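Local coordinates for putative adenylate cyclase (Vibrio parahaemolyticus, PDB 2ACA), which is of unknown function but, as a CYTH-domain protein related to class IV adenylate cyclases, probably acts on phosphorylated substrates such as ATP, at residues A[15-25]-A[163-174]. Sequence-based numbering, arbitrary orientation.
Sequences LKYRVKNHDAF and FHLSEADREHRS. With PO4 (phosphate ion), chain C.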
loop_
_atom_site.group_PDB
_atom_site.type_symbol
_atom_site.label_atom_id
_atom_site.label_comp_id
_atom_site.label_asym_id
_atom_site.label_seq_id
_atom_site.Cartn_x
_atom_site.Cartn_y
_atom_site.Cartn_z
ATOM N N LEU A 15 -13.583 -19.842 -9.100
ATOM C CA LEU A 15 -14.597 -20.824 -8.732
ATOM C C LEU A 15 -14.149 -21.460 -7.432
ATOM O O LEU A 15 -13.021 -21.937 -7.334
ATOM C CB LEU A 15 -14.733 -21.909 -9.804
ATOM C CG LEU A 15 -15.470 -21.535 -11.088
ATOM C CD1 LEU A 15 -14.805 -20.339 -11.734
ATOM C CD2 LEU A 15 -15.465 -22.716 -12.043
ATOM N N LYS A 16 -15.028 -21.470 -6.438
ATOM C CA LYS A 16 -14.685 -22.045 -5.151
ATOM C C LYS A 16 -15.345 -23.400 -4.986
ATOM O O LYS A 16 -16.506 -23.588 -5.346
ATOM C CB LYS A 16 -15.131 -21.133 -4.008
ATOM C CG LYS A 16 -14.634 -21.582 -2.627
ATOM C CD LYS A 16 -15.445 -20.947 -1.497
ATOM C CE LYS A 16 -15.629 -19.444 -1.690
ATOM N NZ LYS A 16 -14.517 -18.621 -1.153
ATOM N N TYR A 17 -14.601 -24.344 -4.430
ATOM C CA TYR A 17 -15.126 -25.677 -4.211
ATOM C C TYR A 17 -14.835 -26.157 -2.808
ATOM O O TYR A 17 -13.909 -25.685 -2.149
ATOM C CB TYR A 17 -14.522 -26.686 -5.189
ATOM C CG TYR A 17 -14.878 -26.477 -6.638
ATOM C CD1 TYR A 17 -14.156 -25.593 -7.430
ATOM C CD2 TYR A 17 -15.939 -27.172 -7.227
ATOM C CE1 TYR A 17 -14.474 -25.406 -8.772
ATOM C CE2 TYR A 17 -16.263 -26.990 -8.569
ATOM C CZ TYR A 17 -15.526 -26.109 -9.334
ATOM O OH TYR A 17 -15.826 -25.942 -10.669
ATOM N N ARG A 18 -15.641 -27.113 -2.371
ATOM C CA ARG A 18 -15.504 -27.723 -1.065
ATOM C C ARG A 18 -14.665 -28.971 -1.364
ATOM O O ARG A 18 -14.979 -29.710 -2.296
ATOM C CB ARG A 18 -16.874 -28.135 -0.578
ATOM C CG ARG A 18 -17.054 -28.260 0.912
ATOM C CD ARG A 18 -18.517 -28.570 1.123
ATOM N NE ARG A 18 -19.307 -28.007 0.032
ATOM C CZ ARG A 18 -20.545 -28.374 -0.271
ATOM N NH1 ARG A 18 -21.144 -29.316 0.450
ATOM N NH2 ARG A 18 -21.176 -27.805 -1.301
ATOM N N VAL A 19 -13.598 -29.195 -0.606
ATOM C CA VAL A 19 -12.754 -30.364 -0.835
ATOM C C VAL A 19 -12.905 -31.330 0.340
ATOM O O VAL A 19 -12.472 -31.033 1.454
ATOM C CB VAL A 19 -11.259 -29.973 -0.953
ATOM C CG1 VAL A 19 -10.406 -31.188 -1.307
ATOM C CG2 VAL A 19 -11.092 -28.889 -1.966
ATOM N N LYS A 20 -13.491 -32.496 0.094
ATOM C CA LYS A 20 -13.681 -33.456 1.167
ATOM C C LYS A 20 -12.490 -34.389 1.401
ATOM O O LYS A 20 -12.496 -35.149 2.361
ATOM C CB LYS A 20 -14.961 -34.257 0.910
ATOM C CG LYS A 20 -16.221 -33.383 0.919
ATOM C CD LYS A 20 -17.506 -34.196 0.763
ATOM C CE LYS A 20 -17.629 -34.807 -0.629
ATOM N NZ LYS A 20 -18.911 -35.545 -0.804
ATOM N N ASN A 21 -11.462 -34.320 0.556
ATOM C CA ASN A 21 -10.295 -35.187 0.721
ATOM C C ASN A 21 -8.996 -34.449 0.395
ATOM O O ASN A 21 -8.697 -34.173 -0.769
ATOM C CB ASN A 21 -10.451 -36.422 -0.170
ATOM C CG ASN A 21 -9.646 -37.607 0.323
ATOM O OD1 ASN A 21 -9.802 -38.722 -0.175
ATOM N ND2 ASN A 21 -8.778 -37.374 1.301
ATOM N N HIS A 22 -8.210 -34.138 1.418
ATOM C CA HIS A 22 -6.972 -33.398 1.200
ATOM C C HIS A 22 -5.926 -34.161 0.404
ATOM O O HIS A 22 -5.660 -33.856 -0.765
ATOM C CB HIS A 22 -6.377 -32.950 2.543
ATOM C CG HIS A 22 -5.131 -32.130 2.411
ATOM N ND1 HIS A 22 -3.918 -32.670 2.040
ATOM C CD2 HIS A 22 -4.913 -30.804 2.584
ATOM C CE1 HIS A 22 -3.007 -31.715 1.991
ATOM N NE2 HIS A 22 -3.585 -30.573 2.317
ATOM N N ASP A 23 -5.337 -35.162 1.037
ATOM C CA ASP A 23 -4.296 -35.925 0.385
ATOM C C ASP A 23 -4.685 -36.419 -0.985
ATOM O O ASP A 23 -3.837 -36.574 -1.862
ATOM C CB ASP A 23 -3.891 -37.106 1.241
ATOM C CG ASP A 23 -2.412 -37.348 1.191
ATOM O OD1 ASP A 23 -1.911 -37.789 0.132
ATOM O OD2 ASP A 23 -1.738 -37.076 2.203
ATOM N N ALA A 24 -5.977 -36.680 -1.149
ATOM C CA ALA A 24 -6.511 -37.153 -2.411
ATOM C C ALA A 24 -6.292 -36.025 -3.394
ATOM O O ALA A 24 -5.669 -36.204 -4.444
ATOM C CB ALA A 24 -7.992 -37.450 -2.274
ATOM N N PHE A 25 -6.809 -34.856 -3.027
ATOM C CA PHE A 25 -6.670 -33.658 -3.834
ATOM C C PHE A 25 -5.181 -33.424 -4.032
ATOM O O PHE A 25 -4.728 -33.151 -5.141
ATOM C CB PHE A 25 -7.309 -32.457 -3.114
ATOM C CG PHE A 25 -7.087 -31.134 -3.805
ATOM C CD1 PHE A 25 -5.856 -30.485 -3.720
ATOM C CD2 PHE A 25 -8.105 -30.541 -4.552
ATOM C CE1 PHE A 25 -5.641 -29.268 -4.368
ATOM C CE2 PHE A 25 -7.899 -29.322 -5.205
ATOM C CZ PHE A 25 -6.661 -28.686 -5.111
ATOM N N PHE A 163 -9.507 -32.424 -10.938
ATOM C CA PHE A 163 -9.408 -32.819 -9.535
ATOM C C PHE A 163 -10.623 -33.611 -9.086
ATOM O O PHE A 163 -10.777 -33.926 -7.897
ATOM C CB PHE A 163 -9.222 -31.591 -8.638
ATOM C CG PHE A 163 -7.859 -30.988 -8.732
ATOM C CD1 PHE A 163 -7.486 -30.258 -9.854
ATOM C CD2 PHE A 163 -6.925 -31.201 -7.729
ATOM C CE1 PHE A 163 -6.197 -29.748 -9.980
ATOM C CE2 PHE A 163 -5.627 -30.695 -7.844
ATOM C CZ PHE A 163 -5.263 -29.968 -8.973
ATOM N N HIS A 164 -11.484 -33.934 -10.047
ATOM C CA HIS A 164 -12.681 -34.708 -9.771
ATOM C C HIS A 164 -13.654 -33.924 -8.896
ATOM O O HIS A 164 -14.157 -34.429 -7.892
ATOM C CB HIS A 164 -12.292 -36.031 -9.097
ATOM C CG HIS A 164 -11.129 -36.717 -9.750
ATOM N ND1 HIS A 164 -11.161 -37.165 -11.053
ATOM C CD2 HIS A 164 -9.888 -37.000 -9.287
ATOM C CE1 HIS A 164 -9.989 -37.689 -11.367
ATOM N NE2 HIS A 164 -9.199 -37.602 -10.312
ATOM N N LEU A 165 -13.903 -32.676 -9.282
ATOM C CA LEU A 165 -14.823 -31.805 -8.560
ATOM C C LEU A 165 -15.984 -31.425 -9.469
ATOM O O LEU A 165 -15.793 -30.797 -10.512
ATOM C CB LEU A 165 -14.102 -30.542 -8.076
ATOM C CG LEU A 165 -13.486 -30.581 -6.672
ATOM C CD1 LEU A 165 -12.686 -31.844 -6.475
ATOM C CD2 LEU A 165 -12.596 -29.369 -6.483
ATOM N N SER A 166 -17.189 -31.811 -9.063
ATOM C CA SER A 166 -18.389 -31.531 -9.836
ATOM C C SER A 166 -19.098 -30.273 -9.347
ATOM O O SER A 166 -18.816 -29.770 -8.259
ATOM C CB SER A 166 -19.344 -32.730 -9.768
ATOM O OG SER A 166 -19.586 -33.121 -8.425
ATOM N N GLU A 167 -20.017 -29.768 -10.163
ATOM C CA GLU A 167 -20.771 -28.570 -9.820
ATOM C C GLU A 167 -21.409 -28.758 -8.446
ATOM O O GLU A 167 -21.672 -27.791 -7.732
ATOM C CB GLU A 167 -21.855 -28.314 -10.871
ATOM C CG GLU A 167 -22.410 -26.893 -10.881
ATOM C CD GLU A 167 -21.387 -25.861 -11.321
ATOM O OE1 GLU A 167 -21.744 -24.662 -11.390
ATOM O OE2 GLU A 167 -20.227 -26.241 -11.598
ATOM N N ALA A 168 -21.651 -30.015 -8.085
ATOM C CA ALA A 168 -22.252 -30.344 -6.799
ATOM C C ALA A 168 -21.285 -30.004 -5.668
ATOM O O ALA A 168 -21.687 -29.873 -4.512
ATOM C CB ALA A 168 -22.618 -31.832 -6.755
ATOM N N ASP A 169 -20.009 -29.868 -6.013
ATOM C CA ASP A 169 -18.978 -29.535 -5.035
ATOM C C ASP A 169 -18.808 -28.016 -4.909
ATOM O O ASP A 169 -18.264 -27.518 -3.920
ATOM C CB ASP A 169 -17.644 -30.172 -5.438
ATOM C CG ASP A 169 -17.717 -31.687 -5.491
ATOM O OD1 ASP A 169 -18.133 -32.297 -4.481
ATOM O OD2 ASP A 169 -17.352 -32.264 -6.541
ATOM N N ARG A 170 -19.282 -27.298 -5.924
ATOM C CA ARG A 170 -19.206 -25.844 -5.960
ATOM C C ARG A 170 -19.695 -25.210 -4.674
ATOM O O ARG A 170 -20.736 -25.587 -4.145
ATOM C CB ARG A 170 -20.037 -25.305 -7.125
ATOM C CG ARG A 170 -19.330 -25.367 -8.472
ATOM C CD ARG A 170 -18.434 -24.145 -8.684
ATOM N NE ARG A 170 -19.205 -22.975 -9.101
ATOM C CZ ARG A 170 -19.117 -21.774 -8.536
ATOM N NH1 ARG A 170 -18.292 -21.571 -7.517
ATOM N NH2 ARG A 170 -19.849 -20.769 -8.996
ATOM N N GLU A 171 -18.930 -24.247 -4.174
ATOM C CA GLU A 171 -19.288 -23.526 -2.960
ATOM C C GLU A 171 -19.533 -22.071 -3.344
ATOM O O GLU A 171 -18.618 -21.368 -3.775
ATOM C CB GLU A 171 -18.163 -23.608 -1.928
ATOM C CG GLU A 171 -18.383 -22.719 -0.708
ATOM C CD GLU A 171 -19.609 -23.109 0.090
ATOM O OE1 GLU A 171 -19.582 -24.187 0.726
ATOM O OE2 GLU A 171 -20.606 -22.350 0.083
ATOM N N HIS A 172 -20.774 -21.624 -3.189
ATOM C CA HIS A 172 -21.139 -20.259 -3.536
ATOM C C HIS A 172 -21.006 -19.266 -2.389
ATOM O O HIS A 172 -20.905 -18.065 -2.624
ATOM C CB HIS A 172 -22.562 -20.220 -4.101
ATOM C CG HIS A 172 -22.653 -20.681 -5.522
ATOM N ND1 HIS A 172 -22.437 -21.988 -5.898
ATOM C CD2 HIS A 172 -22.903 -19.998 -6.664
ATOM C CE1 HIS A 172 -22.550 -22.092 -7.211
ATOM N NE2 HIS A 172 -22.832 -20.897 -7.700
ATOM N N ARG A 173 -21.012 -19.753 -1.154
ATOM C CA ARG A 173 -20.862 -18.865 -0.009
ATOM C C ARG A 173 -19.388 -18.467 0.067
ATOM O O ARG A 173 -18.500 -19.325 0.096
ATOM C CB ARG A 173 -21.286 -19.576 1.277
ATOM C CG ARG A 173 -22.774 -19.872 1.372
ATOM C CD ARG A 173 -23.056 -20.686 2.613
ATOM N NE ARG A 173 -22.400 -21.989 2.571
ATOM C CZ ARG A 173 -22.357 -22.839 3.594
ATOM N NH1 ARG A 173 -22.934 -22.523 4.748
ATOM N NH2 ARG A 173 -21.740 -24.005 3.466
ATOM N N SER A 174 -19.120 -17.168 0.087
ATOM C CA SER A 174 -17.742 -16.709 0.135
ATOM C C SER A 174 -17.207 -16.678 1.561
ATOM O O SER A 174 -17.974 -16.746 2.518
ATOM C CB SER A 174 -17.633 -15.323 -0.498
ATOM O OG SER A 174 -18.430 -15.243 -1.659
HETATM P P PO4 C . -13.798 -14.966 -1.316
HETATM O O1 PO4 C . -13.213 -13.650 -1.681
HETATM O O2 PO4 C . -12.727 -15.996 -1.313
HETATM O O3 PO4 C . -14.841 -15.337 -2.307
HETATM O O4 PO4 C . -14.411 -14.879 0.035
#
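Arg170 lays the aliphatic part of its chain over one face of the Tyr17 ring: Arg170 CD sits 3.9 Å from the ring centroid in a CH-pi contact, 29° off the normal, and Arg170 CG reaches Tyr17 CE2. Bends at chi2 and chi3 fold the arginine over the phenol and carry the guanidinium up above the same face, too far from the ring for more than a weak cation-pi attraction, with Leu15 CB over a guanidinium face. Arg170 NH1 adds a weak hydrogen bond to Lys16 O. Nearer the root of the tyrosine, Leu165 CD2 packs on Tyr17 CB at 3.5 Å, while Ser166 O lies at the ring edge. Glu171 N donates to Lys16 O (2.8 Å) and Arg18 N to Asp169 O (3.1 Å). These bonds flank Tyr17 and Arg170, a non-hydrogen-bonded pair in one isolated antiparallel bridge, where the chain after helix 152-162 touches the outer edge of strand 11-19; the strand's other edge pairs with strand 134-143 in the antiparallel CYTH sheet. Asp169 is steadied by Ser166, whose N and OG both bond to OD2.

Past the bridge, Lys16 and Glu171 run side by side, Lys16 CD against Glu171 CG at 3.5 Å. The lysine's extended first torsion (chi1 -172°) and later bends bring NZ to weak hydrogen bonds with two oxygens of a phosphate ion, probably from the crystallisation liquor; this is consistent with the phosphate-handling tunnel of CYTH relatives. Glu171 OE2 accepts Arg173 N on its anti lone pair, and Arg173 NE from the syn side as a salt bridge. Glu171 OE1 takes a weak bond from Arg173 NH2 and lies 3.9 Å from Arg18 NE, a long salt bridge of charges alone, well out of the guanidinium plane. At the far end, Phe25 and Phe163 form an offset stack, planes at 29°, Phe163 CD2 lying over one Phe25 face toward its rim, 3.3 Å from Phe25 CE2; Phe163 also meets Phe139 edge-to-face.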